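Glutamate receptor IIB (Drosophila melanogaster, PDB 4WXJ) binds glutamate through this bilobed ligand-binding domain and probably acts as a glutamate-gated, kainate-type ion channel of the muscle postsynaptic membrane. Local coordinates at residues M164-M169 against D175-N180; P20-R25 against F58-V63; G69-D72 against E77-G80; V152-S155 against D161-M164. All blocks are in the same frame, centred on the assembly; numbering follows the deposited sequence.

From the N terminus, the loop holding P20-R25 meets strand 57-62 in interaction 2, which closes a long excursion that contains strand 39-40 and helix 42-54. Interaction 3 follows at once as the short hairpin 69-72/77-80, and the two touch where V63 CG1 packs on the backbone of G80. After the chain has passed into the other half of the domain, interaction 4 joins helix 149-155 to helix 160-171. Interaction 1 begins where interaction 4 ends, on the shared M164, and ties helix 160-171 to the loop before helix 181-191. The four contacts run in series without nesting. W166 also packs on S155, which joins interactions 1 and 4.

Interaction 1: M164-M169 against D175-N180; sequences MAWNKM and DAFTKN
The apolar part of the contact gathers on the ring of F177, which receives two side chains from helix 160-171. M169 reaches it with its methyl end, CE lying 3.2 Å from F177 CE1, a tight approach that comes obliquely onto the ring. The bend at the end of the methionine chain (chi3 48°) turns CE back to this place. W166 starts out pointing away from the loop, but with CG anti to its backbone N (chi1 -180°) the indole swings round, and its CZ3 meets the rim of the phenylalanine near the ring plane, 3.8 Å from F177 CZ. The two aromatic planes stand 68° apart.

The polar part runs through solvent. One water donates to M169 O at 2.8 Å and accepts from A176 N at 2.9 Å, bridging helix backbone and loop backbone. Beside it, A176 CB rests in van der Waals contact on the same carbonyl oxygen, 3.6 Å from M169 O.

Within the loop, D175 OD1 accepts from F177 N at 3.1 Å, met from above the carboxylate plane, while OD2 forms a salt bridge with R146. This Asx turn fixes the backbone from which F177 rises. F177 also touches S151 of helix 149-155, and its side chain lies about 9 Å from the bound glutamate. The arrangement thus packs a helix-to-helix connection near the agonist site of an ionotropic glutamate receptor ligand-binding domain.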
loop_
_atom_site.group_PDB
_atom_site.type_symbol
_atom_site.label_atom_id
_atom_site.label_comp_id
_atom_site.label_asym_id
_atom_site.label_seq_id
_atom_site.Cartn_x
_atom_site.Cartn_y
_atom_site.Cartn_z
ATOM N N MET A 164 18.032 5.274 13.171
ATOM C CA MET A 164 18.524 6.592 12.779
ATOM C C MET A 164 17.618 7.217 11.724
ATOM O O MET A 164 17.330 8.413 11.776
ATOM C CB MET A 164 19.959 6.505 12.253
ATOM C CG MET A 164 21.003 6.273 13.335
ATOM S SD MET A 164 22.645 6.866 12.874
ATOM C CE MET A 164 23.134 5.656 11.650
ATOM N N ALA A 165 17.176 6.409 10.764
ATOM C CA ALA A 165 16.228 6.867 9.754
ATOM C C ALA A 165 14.963 7.397 10.416
ATOM O O ALA A 165 14.480 8.479 10.081
ATOM C CB ALA A 165 15.880 5.744 8.795
ATOM N N TRP A 166 14.436 6.620 11.356
ATOM C CA TRP A 166 13.181 6.950 12.020
ATOM C C TRP A 166 13.302 8.242 12.813
ATOM O O TRP A 166 12.424 9.102 12.751
ATOM C CB TRP A 166 12.751 5.800 12.937
ATOM C CG TRP A 166 11.458 6.041 13.660
ATOM C CD1 TRP A 166 11.268 6.064 15.011
ATOM C CD2 TRP A 166 10.176 6.294 13.069
ATOM N NE1 TRP A 166 9.948 6.311 15.299
ATOM C CE2 TRP A 166 9.257 6.457 14.125
ATOM C CE3 TRP A 166 9.717 6.395 11.754
ATOM C CZ2 TRP A 166 7.905 6.717 13.905
ATOM C CZ3 TRP A 166 8.375 6.654 11.537
ATOM C CH2 TRP A 166 7.485 6.812 12.607
ATOM N N ASN A 167 14.396 8.382 13.555
ATOM C CA ASN A 167 14.609 9.578 14.362
ATOM C C ASN A 167 14.827 10.821 13.500
ATOM O O ASN A 167 14.414 11.918 13.873
ATOM C CB ASN A 167 15.795 9.376 15.306
ATOM C CG ASN A 167 15.459 8.462 16.471
ATOM O OD1 ASN A 167 14.410 8.604 17.105
ATOM N ND2 ASN A 167 16.342 7.513 16.756
ATOM N N LYS A 168 15.467 10.654 12.347
ATOM C CA LYS A 168 15.643 11.769 11.421
ATOM C C LYS A 168 14.308 12.196 10.817
ATOM O O LYS A 168 14.019 13.388 10.725
ATOM C CB LYS A 168 16.627 11.408 10.309
ATOM C CG LYS A 168 18.083 11.463 10.734
ATOM C CD LYS A 168 18.959 12.059 9.647
ATOM C CE LYS A 168 20.382 12.260 10.137
ATOM N NZ LYS A 168 21.259 12.819 9.074
ATOM N N MET A 169 13.499 11.223 10.405
ATOM C CA MET A 169 12.184 11.512 9.836
ATOM C C MET A 169 11.323 12.302 10.817
ATOM O O MET A 169 10.609 13.226 10.426
ATOM C CB MET A 169 11.469 10.216 9.444
ATOM C CG MET A 169 11.903 9.645 8.101
ATOM S SD MET A 169 11.366 7.942 7.831
ATOM C CE MET A 169 9.636 8.039 8.275
ATOM N N ASP A 175 7.075 18.890 8.222
ATOM C CA ASP A 175 6.648 17.505 8.395
ATOM C C ASP A 175 7.116 16.639 7.231
ATOM O O ASP A 175 6.840 16.940 6.071
ATOM C CB ASP A 175 5.125 17.435 8.530
ATOM C CG ASP A 175 4.614 16.015 8.662
ATOM O OD1 ASP A 175 5.360 15.151 9.167
ATOM O OD2 ASP A 175 3.457 15.764 8.265
ATOM N N ALA A 176 7.835 15.567 7.550
ATOM C CA ALA A 176 8.414 14.704 6.528
ATOM C C ALA A 176 7.396 13.704 5.992
ATOM O O ALA A 176 7.599 13.118 4.930
ATOM C CB ALA A 176 9.628 13.973 7.085
ATOM N N PHE A 177 6.297 13.520 6.718
ATOM C CA PHE A 177 5.305 12.513 6.358
ATOM C C PHE A 177 4.227 13.056 5.418
ATOM O O PHE A 177 3.991 14.263 5.359
ATOM C CB PHE A 177 4.663 11.944 7.622
ATOM C CG PHE A 177 5.650 11.308 8.559
ATOM C CD1 PHE A 177 5.985 9.972 8.429
ATOM C CD2 PHE A 177 6.250 12.049 9.562
ATOM C CE1 PHE A 177 6.896 9.384 9.286
ATOM C CE2 PHE A 177 7.160 11.469 10.422
ATOM C CZ PHE A 177 7.484 10.133 10.284
ATOM N N THR A 178 3.582 12.146 4.690
ATOM C CA THR A 178 2.554 12.496 3.710
ATOM C C THR A 178 1.294 11.664 3.937
ATOM O O THR A 178 1.316 10.690 4.689
ATOM C CB THR A 178 3.048 12.275 2.272
ATOM O OG1 THR A 178 3.248 10.874 2.046
ATOM C CG2 THR A 178 4.354 13.019 2.030
ATOM N N LYS A 179 0.203 12.039 3.275
ATOM C CA LYS A 179 -1.077 11.365 3.481
ATOM C C LYS A 179 -1.229 10.128 2.595
ATOM O O LYS A 179 -2.000 9.225 2.918
ATOM C CB LYS A 179 -2.239 12.334 3.229
ATOM C CG LYS A 179 -2.575 12.568 1.765
ATOM C CD LYS A 179 -3.626 13.659 1.603
ATOM C CE LYS A 179 -4.987 13.198 2.107
ATOM N NZ LYS A 179 -6.051 14.213 1.872
ATOM N N ASN A 180 -0.503 10.087 1.482
ATOM C CA ASN A 180 -0.587 8.953 0.563
ATOM C C ASN A 180 0.572 8.918 -0.430
ATOM O O ASN A 180 1.436 9.795 -0.415
ATOM C CB ASN A 180 -1.923 8.985 -0.191
ATOM C CG ASN A 180 -2.170 10.309 -0.902
ATOM O OD1 ASN A 180 -1.242 10.955 -1.390
ATOM N ND2 ASN A 180 -3.432 10.717 -0.960
HETATM O O HOH W 1 8.869 15.364 10.210
#

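Interaction 2: P20-R25 against F58-V63; sequences PYFSWR and FNFEPV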
loop_
_atom_site.group_PDB
_atom_site.type_symbol
_atom_site.label_atom_id
_atom_site.label_comp_id
_atom_site.label_asym_id
_atom_site.label_seq_id
_atom_site.Cartn_x
_atom_site.Cartn_y
_atom_site.Cartn_z
ATOM N N PRO A 20 -2.477 1.902 -8.979
ATOM C CA PRO A 20 -3.355 1.282 -9.978
ATOM C C PRO A 20 -4.336 0.263 -9.395
ATOM O O PRO A 20 -4.893 -0.544 -10.138
ATOM C CB PRO A 20 -2.362 0.594 -10.912
ATOM C CG PRO A 20 -1.255 0.176 -10.007
ATOM C CD PRO A 20 -1.171 1.221 -8.915
ATOM N N TYR A 21 -4.552 0.309 -8.085
ATOM C CA TYR A 21 -5.343 -0.717 -7.413
ATOM C C TYR A 21 -6.840 -0.455 -7.513
ATOM O O TYR A 21 -7.620 -1.369 -7.784
ATOM C CB TYR A 21 -4.927 -0.816 -5.944
ATOM C CG TYR A 21 -3.440 -1.011 -5.770
ATOM C CD1 TYR A 21 -2.869 -2.273 -5.874
ATOM C CD2 TYR A 21 -2.604 0.067 -5.516
ATOM C CE1 TYR A 21 -1.508 -2.455 -5.724
ATOM C CE2 TYR A 21 -1.244 -0.105 -5.366
ATOM C CZ TYR A 21 -0.699 -1.368 -5.475
ATOM O OH TYR A 21 0.655 -1.545 -5.319
ATOM N N PHE A 22 -7.236 0.794 -7.298
ATOM C CA PHE A 22 -8.648 1.154 -7.265
ATOM C C PHE A 22 -8.819 2.640 -7.550
ATOM O O PHE A 22 -8.238 3.480 -6.865
ATOM C CB PHE A 22 -9.249 0.796 -5.904
ATOM C CG PHE A 22 -10.737 0.960 -5.831
ATOM C CD1 PHE A 22 -11.299 2.155 -5.414
ATOM C CD2 PHE A 22 -11.577 -0.087 -6.166
ATOM C CE1 PHE A 22 -12.669 2.304 -5.341
ATOM C CE2 PHE A 22 -12.947 0.054 -6.094
ATOM C CZ PHE A 22 -13.494 1.251 -5.678
ATOM N N SER A 23 -9.610 2.960 -8.568
ATOM C CA SER A 23 -9.847 4.352 -8.929
ATOM C C SER A 23 -11.140 4.513 -9.720
ATOM O O SER A 23 -11.713 3.539 -10.210
ATOM C CB SER A 23 -8.674 4.903 -9.740
ATOM O OG SER A 23 -8.507 4.184 -10.947
ATOM N N TRP A 24 -11.587 5.757 -9.840
ATOM C CA TRP A 24 -12.815 6.065 -10.556
ATOM C C TRP A 24 -12.588 6.022 -12.060
ATOM O O TRP A 24 -11.700 6.696 -12.582
ATOM C CB TRP A 24 -13.342 7.439 -10.141
ATOM C CG TRP A 24 -13.774 7.498 -8.712
ATOM C CD1 TRP A 24 -12.989 7.762 -7.628
ATOM C CD2 TRP A 24 -15.096 7.284 -8.208
ATOM N NE1 TRP A 24 -13.742 7.728 -6.479
ATOM C CE2 TRP A 24 -15.038 7.436 -6.808
ATOM C CE3 TRP A 24 -16.324 6.980 -8.803
ATOM C CZ2 TRP A 24 -16.161 7.294 -5.995
ATOM C CZ3 TRP A 24 -17.437 6.839 -7.995
ATOM C CH2 TRP A 24 -17.349 6.997 -6.607
ATOM N N ARG A 25 -13.390 5.219 -12.750
ATOM C CA ARG A 25 -13.313 5.143 -14.201
ATOM C C ARG A 25 -13.715 6.466 -14.834
ATOM O O ARG A 25 -14.653 7.126 -14.381
ATOM C CB ARG A 25 -14.209 4.026 -14.735
ATOM C CG ARG A 25 -13.633 2.634 -14.571
ATOM C CD ARG A 25 -14.590 1.586 -15.107
ATOM N NE ARG A 25 -14.794 1.706 -16.548
ATOM C CZ ARG A 25 -15.736 1.060 -17.231
ATOM N NH1 ARG A 25 -16.576 0.242 -16.608
ATOM N NH2 ARG A 25 -15.840 1.235 -18.540
ATOM N N PHE A 58 -20.602 -9.001 -4.594
ATOM C CA PHE A 58 -19.870 -8.008 -3.823
ATOM C C PHE A 58 -20.243 -6.585 -4.209
ATOM O O PHE A 58 -20.720 -6.330 -5.314
ATOM C CB PHE A 58 -18.362 -8.206 -4.000
ATOM C CG PHE A 58 -17.898 -8.062 -5.419
ATOM C CD1 PHE A 58 -17.526 -6.825 -5.918
ATOM C CD2 PHE A 58 -17.842 -9.163 -6.257
ATOM C CE1 PHE A 58 -17.104 -6.690 -7.227
ATOM C CE2 PHE A 58 -17.419 -9.034 -7.566
ATOM C CZ PHE A 58 -17.049 -7.796 -8.052
ATOM N N ASN A 59 -20.011 -5.668 -3.277
ATOM C CA ASN A 59 -20.240 -4.251 -3.498
ATOM C C ASN A 59 -19.050 -3.439 -3.000
ATOM O O ASN A 59 -18.695 -3.505 -1.823
ATOM C CB ASN A 59 -21.521 -3.805 -2.792
ATOM C CG ASN A 59 -21.797 -2.326 -2.961
ATOM O OD1 ASN A 59 -21.496 -1.741 -4.003
ATOM N ND2 ASN A 59 -22.366 -1.710 -1.932
ATOM N N PHE A 60 -18.429 -2.685 -3.900
ATOM C CA PHE A 60 -17.312 -1.828 -3.528
ATOM C C PHE A 60 -17.796 -0.595 -2.777
ATOM O O PHE A 60 -18.671 0.131 -3.253
ATOM C CB PHE A 60 -16.518 -1.398 -4.763
ATOM C CG PHE A 60 -15.582 -2.450 -5.278
ATOM C CD1 PHE A 60 -14.396 -2.724 -4.618
ATOM C CD2 PHE A 60 -15.881 -3.158 -6.429
ATOM C CE1 PHE A 60 -13.529 -3.691 -5.093
ATOM C CE2 PHE A 60 -15.016 -4.123 -6.908
ATOM C CZ PHE A 60 -13.840 -4.389 -6.238
ATOM N N GLU A 61 -17.222 -0.371 -1.598
ATOM C CA GLU A 61 -17.485 0.834 -0.818
ATOM C C GLU A 61 -16.169 1.476 -0.387
ATOM O O GLU A 61 -15.632 1.139 0.668
ATOM C CB GLU A 61 -18.340 0.515 0.409
ATOM C CG GLU A 61 -19.752 0.059 0.075
ATOM C CD GLU A 61 -20.677 0.085 1.278
ATOM O OE1 GLU A 61 -20.197 0.362 2.397
ATOM O OE2 GLU A 61 -21.887 -0.168 1.101
ATOM N N PRO A 62 -15.633 2.393 -1.208
ATOM C CA PRO A 62 -14.408 3.087 -0.797
ATOM C C PRO A 62 -14.608 3.870 0.499
ATOM O O PRO A 62 -15.577 4.619 0.621
ATOM C CB PRO A 62 -14.114 4.022 -1.979
ATOM C CG PRO A 62 -15.386 4.108 -2.746
ATOM C CD PRO A 62 -16.068 2.799 -2.554
ATOM N N VAL A 63 -13.699 3.689 1.453
ATOM C CA VAL A 63 -13.841 4.289 2.776
ATOM C C VAL A 63 -13.825 5.815 2.718
ATOM O O VAL A 63 -13.143 6.410 1.883
ATOM C CB VAL A 63 -12.728 3.806 3.735
ATOM C CG1 VAL A 63 -12.806 2.301 3.910
ATOM C CG2 VAL A 63 -11.351 4.217 3.227
#
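F22 leaves its backbone toward strand 57-62, and its ring divides its far atoms between two residues there. Its CE2 lies over one face of the F60 ring, 3.5 Å from F60 CD1, whereas CE1 reaches the pyrrolidine of P62, 4.0 Å from P62 CB. The F22 and F60 rings are inclined by 43°, with centroids 5.2 Å apart, so the pair is neither a parallel stack nor a perpendicular one. The two side chains slide past each other in opposite directions, and as a result F22 CZ also comes near the beta carbon of F60. Against P62 the approach is different: the phenylalanine crosses the proline ring at about a right angle and meets CB and CG.

Strand 57-62, onto which the loop packs through these apolar groups, is an outermost member of the parallel sheet of the periplasmic-binding-protein-like fold, beside strand 10-15. Extension of F22 depends on its first torsion, which sets CG anti to the backbone N (chi1 -172°) and projects the ring across the 8.9 Å between F22 CA and P62 CA. F60 answers with CG beside its own backbone N (chi1 -79°), which turns a face of its ring to the incoming CE2. Y21 and F22 form a classic beta bulge opposite G18, just ahead of strand 23-24. F39 and V44 also pack on F22, while F60 extends the apolar layer to V13 and I47. The neighbouring Y21 touches D96, a residue that binds glutamate.

Interaction 3: G69-D72 against E77-G80; sequences GSYD and EWDG
The indole of W78 presents one face to Y71, whose CB sits 3.6 Å above its plane and offset toward the rim; this is a CH-pi contact with the six-membered ring. It spans a small, weakly bonded beta hairpin of strands 71-72 and 77-78. At the indole edge, in plane, lies G69 O, which also accepts a hydrogen bond from the glutamate-binding R103. The backbone carbon S70 C approaches obliquely, 3.3 Å from W78 CE3. The phenol ring of Y71 is inclined to the five-membered ring by 52°, with Y71 CD1 3.6 Å from W78 NE1, and the Y71 hydroxyl is hydrogen-bonded to D76.

Between the strands, D72 N donates to E77 O at 2.9 Å in a nearly straight bond, whereas the return bond from E77 N to D72 O is weak. The indole reaches back over the partner strand because W78 CG lies anti to the carbonyl carbon (chi1 -76°). An alanine here is likely to leave Y71 CB and the S70 backbone without their aromatic cover, opening a gap against A102 and R103 of helix 101-104.

Beyond the paired residues, D79 takes over. A first torsion near 54° folds its carboxylate back toward the other strand, where OD1 accepts the amide of S70 nearly head-on. At G80, a beta carbon would collide with G69 N. One water completes the junction beside S70 OG, donating to D79 OD2 at 2.8 Å.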
loop_
_atom_site.group_PDB
_atom_site.type_symbol
_atom_site.label_atom_id
_atom_site.label_comp_id
_atom_site.label_asym_id
_atom_site.label_seq_id
_atom_site.Cartn_x
_atom_site.Cartn_y
_atom_site.Cartn_z
ATOM N N GLY A 69 -5.355 2.396 7.206
ATOM C CA GLY A 69 -5.730 1.934 8.528
ATOM C C GLY A 69 -4.554 1.932 9.485
ATOM O O GLY A 69 -3.591 1.184 9.303
ATOM N N SER A 70 -4.634 2.780 10.505
ATOM C CA SER A 70 -3.599 2.865 11.528
ATOM C C SER A 70 -4.232 3.095 12.893
ATOM O O SER A 70 -5.364 3.567 12.990
ATOM C CB SER A 70 -2.613 3.990 11.212
ATOM O OG SER A 70 -3.222 5.257 11.378
ATOM N N TYR A 71 -3.490 2.759 13.942
ATOM C CA TYR A 71 -3.960 2.923 15.310
ATOM C C TYR A 71 -3.513 4.266 15.876
ATOM O O TYR A 71 -2.324 4.582 15.878
ATOM C CB TYR A 71 -3.442 1.781 16.185
ATOM C CG TYR A 71 -3.771 1.919 17.652
ATOM C CD1 TYR A 71 -5.047 1.650 18.129
ATOM C CD2 TYR A 71 -2.800 2.308 18.563
ATOM C CE1 TYR A 71 -5.347 1.770 19.473
ATOM C CE2 TYR A 71 -3.089 2.430 19.907
ATOM C CZ TYR A 71 -4.364 2.161 20.357
ATOM O OH TYR A 71 -4.651 2.283 21.696
ATOM N N ASP A 72 -4.477 5.055 16.340
ATOM C CA ASP A 72 -4.191 6.338 16.966
ATOM C C ASP A 72 -4.234 6.181 18.480
ATOM O O ASP A 72 -5.304 6.223 19.089
ATOM C CB ASP A 72 -5.191 7.400 16.504
ATOM C CG ASP A 72 -4.948 8.753 17.150
ATOM O OD1 ASP A 72 -3.831 8.985 17.660
ATOM O OD2 ASP A 72 -5.876 9.589 17.140
ATOM N N GLU A 77 -8.230 4.350 18.765
ATOM C CA GLU A 77 -9.139 4.022 17.672
ATOM C C GLU A 77 -8.394 3.799 16.358
ATOM O O GLU A 77 -7.330 4.375 16.125
ATOM C CB GLU A 77 -10.177 5.132 17.491
ATOM C CG GLU A 77 -11.323 5.083 18.488
ATOM C CD GLU A 77 -12.314 6.213 18.287
ATOM O OE1 GLU A 77 -12.145 6.987 17.322
ATOM O OE2 GLU A 77 -13.262 6.326 19.092
ATOM N N TRP A 78 -8.970 2.952 15.509
ATOM C CA TRP A 78 -8.458 2.722 14.164
ATOM C C TRP A 78 -9.222 3.563 13.147
ATOM O O TRP A 78 -10.302 4.078 13.442
ATOM C CB TRP A 78 -8.564 1.242 13.794
ATOM C CG TRP A 78 -7.523 0.384 14.431
ATOM C CD1 TRP A 78 -7.558 -0.156 15.682
ATOM C CD2 TRP A 78 -6.289 -0.042 13.842
ATOM N NE1 TRP A 78 -6.419 -0.891 15.911
ATOM C CE2 TRP A 78 -5.623 -0.838 14.795
ATOM C CE3 TRP A 78 -5.680 0.173 12.601
ATOM C CZ2 TRP A 78 -4.381 -1.418 14.548
ATOM C CZ3 TRP A 78 -4.447 -0.403 12.357
ATOM C CH2 TRP A 78 -3.810 -1.189 13.327
ATOM N N ASP A 79 -8.652 3.697 11.953
ATOM C CA ASP A 79 -9.308 4.393 10.851
ATOM C C ASP A 79 -9.200 3.576 9.565
ATOM O O ASP A 79 -8.749 2.430 9.583
ATOM C CB ASP A 79 -8.697 5.787 10.656
ATOM C CG ASP A 79 -7.184 5.753 10.476
ATOM O OD1 ASP A 79 -6.627 4.677 10.170
ATOM O OD2 ASP A 79 -6.545 6.815 10.635
ATOM N N GLY A 80 -9.627 4.169 8.455
ATOM C CA GLY A 80 -9.458 3.565 7.146
ATOM C C GLY A 80 -10.163 2.234 6.968
ATOM O O GLY A 80 -11.184 1.961 7.604
HETATM O O HOH W 2 -4.051 6.472 9.385
#

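Interaction 4: V152-S155 against D161-M164; sequences VYFS and DNRM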
loop_
_atom_site.group_PDB
_atom_site.type_symbol
_atom_site.label_atom_id
_atom_site.label_comp_id
_atom_site.label_asym_id
_atom_site.label_seq_id
_atom_site.Cartn_x
_atom_site.Cartn_y
_atom_site.Cartn_z
ATOM N N VAL A 152 5.964 1.647 9.771
ATOM C CA VAL A 152 6.096 0.544 10.718
ATOM C C VAL A 152 7.457 -0.125 10.588
ATOM O O VAL A 152 8.041 -0.548 11.584
ATOM C CB VAL A 152 4.986 -0.514 10.517
ATOM C CG1 VAL A 152 5.215 -1.723 11.424
ATOM C CG2 VAL A 152 3.615 0.092 10.777
ATOM N N TYR A 153 7.957 -0.226 9.358
ATOM C CA TYR A 153 9.237 -0.883 9.112
ATOM C C TYR A 153 10.358 -0.201 9.889
ATOM O O TYR A 153 11.244 -0.862 10.424
ATOM C CB TYR A 153 9.567 -0.886 7.615
ATOM C CG TYR A 153 10.966 -1.383 7.310
ATOM C CD1 TYR A 153 12.035 -0.500 7.223
ATOM C CD2 TYR A 153 11.217 -2.735 7.115
ATOM C CE1 TYR A 153 13.316 -0.949 6.952
ATOM C CE2 TYR A 153 12.496 -3.194 6.842
ATOM C CZ TYR A 153 13.540 -2.296 6.762
ATOM O OH TYR A 153 14.811 -2.749 6.491
ATOM N N PHE A 154 10.311 1.125 9.949
ATOM C CA PHE A 154 11.347 1.895 10.627
ATOM C C PHE A 154 11.056 2.076 12.115
ATOM O O PHE A 154 11.955 1.948 12.945
ATOM C CB PHE A 154 11.508 3.260 9.956
ATOM C CG PHE A 154 12.066 3.183 8.563
ATOM C CD1 PHE A 154 13.423 3.004 8.355
ATOM C CD2 PHE A 154 11.232 3.286 7.461
ATOM C CE1 PHE A 154 13.938 2.929 7.075
ATOM C CE2 PHE A 154 11.742 3.212 6.178
ATOM C CZ PHE A 154 13.097 3.033 5.986
ATOM N N SER A 155 9.806 2.364 12.455
ATOM C CA SER A 155 9.453 2.672 13.839
ATOM C C SER A 155 9.566 1.451 14.760
ATOM O O SER A 155 9.792 1.599 15.961
ATOM C CB SER A 155 8.035 3.249 13.911
ATOM O OG SER A 155 7.063 2.291 13.531
ATOM N N ASP A 161 20.634 1.475 11.957
ATOM C CA ASP A 161 20.464 2.331 10.788
ATOM C C ASP A 161 18.998 2.698 10.567
ATOM O O ASP A 161 18.693 3.816 10.157
ATOM C CB ASP A 161 21.029 1.653 9.539
ATOM C CG ASP A 161 22.522 1.878 9.377
ATOM O OD1 ASP A 161 23.203 2.139 10.393
ATOM O OD2 ASP A 161 23.015 1.794 8.233
ATOM N N ASN A 162 18.093 1.763 10.839
ATOM C CA ASN A 162 16.665 2.037 10.714
ATOM C C ASN A 162 16.181 2.952 11.834
ATOM O O ASN A 162 15.314 3.799 11.618
ATOM C CB ASN A 162 15.861 0.735 10.706
ATOM C CG ASN A 162 16.016 -0.037 9.408
ATOM O OD1 ASN A 162 16.384 0.527 8.378
ATOM N ND2 ASN A 162 15.724 -1.330 9.450
ATOM N N ARG A 163 16.742 2.780 13.030
ATOM C CA ARG A 163 16.464 3.690 14.139
ATOM C C ARG A 163 16.859 5.120 13.781
ATOM O O ARG A 163 16.118 6.064 14.056
ATOM C CB ARG A 163 17.208 3.260 15.405
ATOM C CG ARG A 163 16.612 2.067 16.125
ATOM C CD ARG A 163 17.459 1.705 17.334
ATOM N NE ARG A 163 16.837 0.679 18.167
ATOM C CZ ARG A 163 15.936 0.920 19.116
ATOM N NH1 ARG A 163 15.528 2.159 19.360
ATOM N NH2 ARG A 163 15.436 -0.086 19.819
ATOM N N MET A 164 18.032 5.274 13.171
ATOM C CA MET A 164 18.524 6.592 12.779
ATOM C C MET A 164 17.618 7.217 11.724
ATOM O O MET A 164 17.330 8.413 11.776
ATOM C CB MET A 164 19.959 6.505 12.253
ATOM C CG MET A 164 21.003 6.273 13.335
ATOM S SD MET A 164 22.645 6.866 12.874
ATOM C CE MET A 164 23.134 5.656 11.650
#
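N162 sends its side-chain amide toward helix 149-155, where it meets two successive aromatic residues, Y153 and F154. The arrangement is one of two consecutive helices, 149-155 and 160-171, joined by a short turn, with F154 CA and N162 CA 5.3 Å apart. The first helix opens with A149 and T150, which bind glutamate.

The two aromatic side chains leave their helix by different routes. Y153 has CG anti to the backbone N (chi1 172°), which carries the phenol across the amide of N162 and brings its hydroxyl to the ND2 end, whereas F154 has CG anti to the carbonyl carbon and sends its ring to the OD1 end of the amide. In consequence Y153 CD1 lies over the centre of the F154 ring, while F154 CD2 is at the edge of the tyrosine ring. The amide of N162 meets both rings on the same side of its plane. That plane stands 66° from the Y153 ring and 85° from that of F154.

The amide oxygen sits among carbon atoms, with N162 OD1 3.7 Å from F154 CE1. N162 ND2 also hydrogen-bonds S157 OG in the turn, so one amide nitrogen serves both the turn and the helix. A leucine in its place would probably leave S157 OG and Y153 OH without this amide donor and let the turn shift. L131 packs on both F154 and N162. The direct polar link between the helices is weak: N162 ND2 donates to Y153 OH at 3.4 Å.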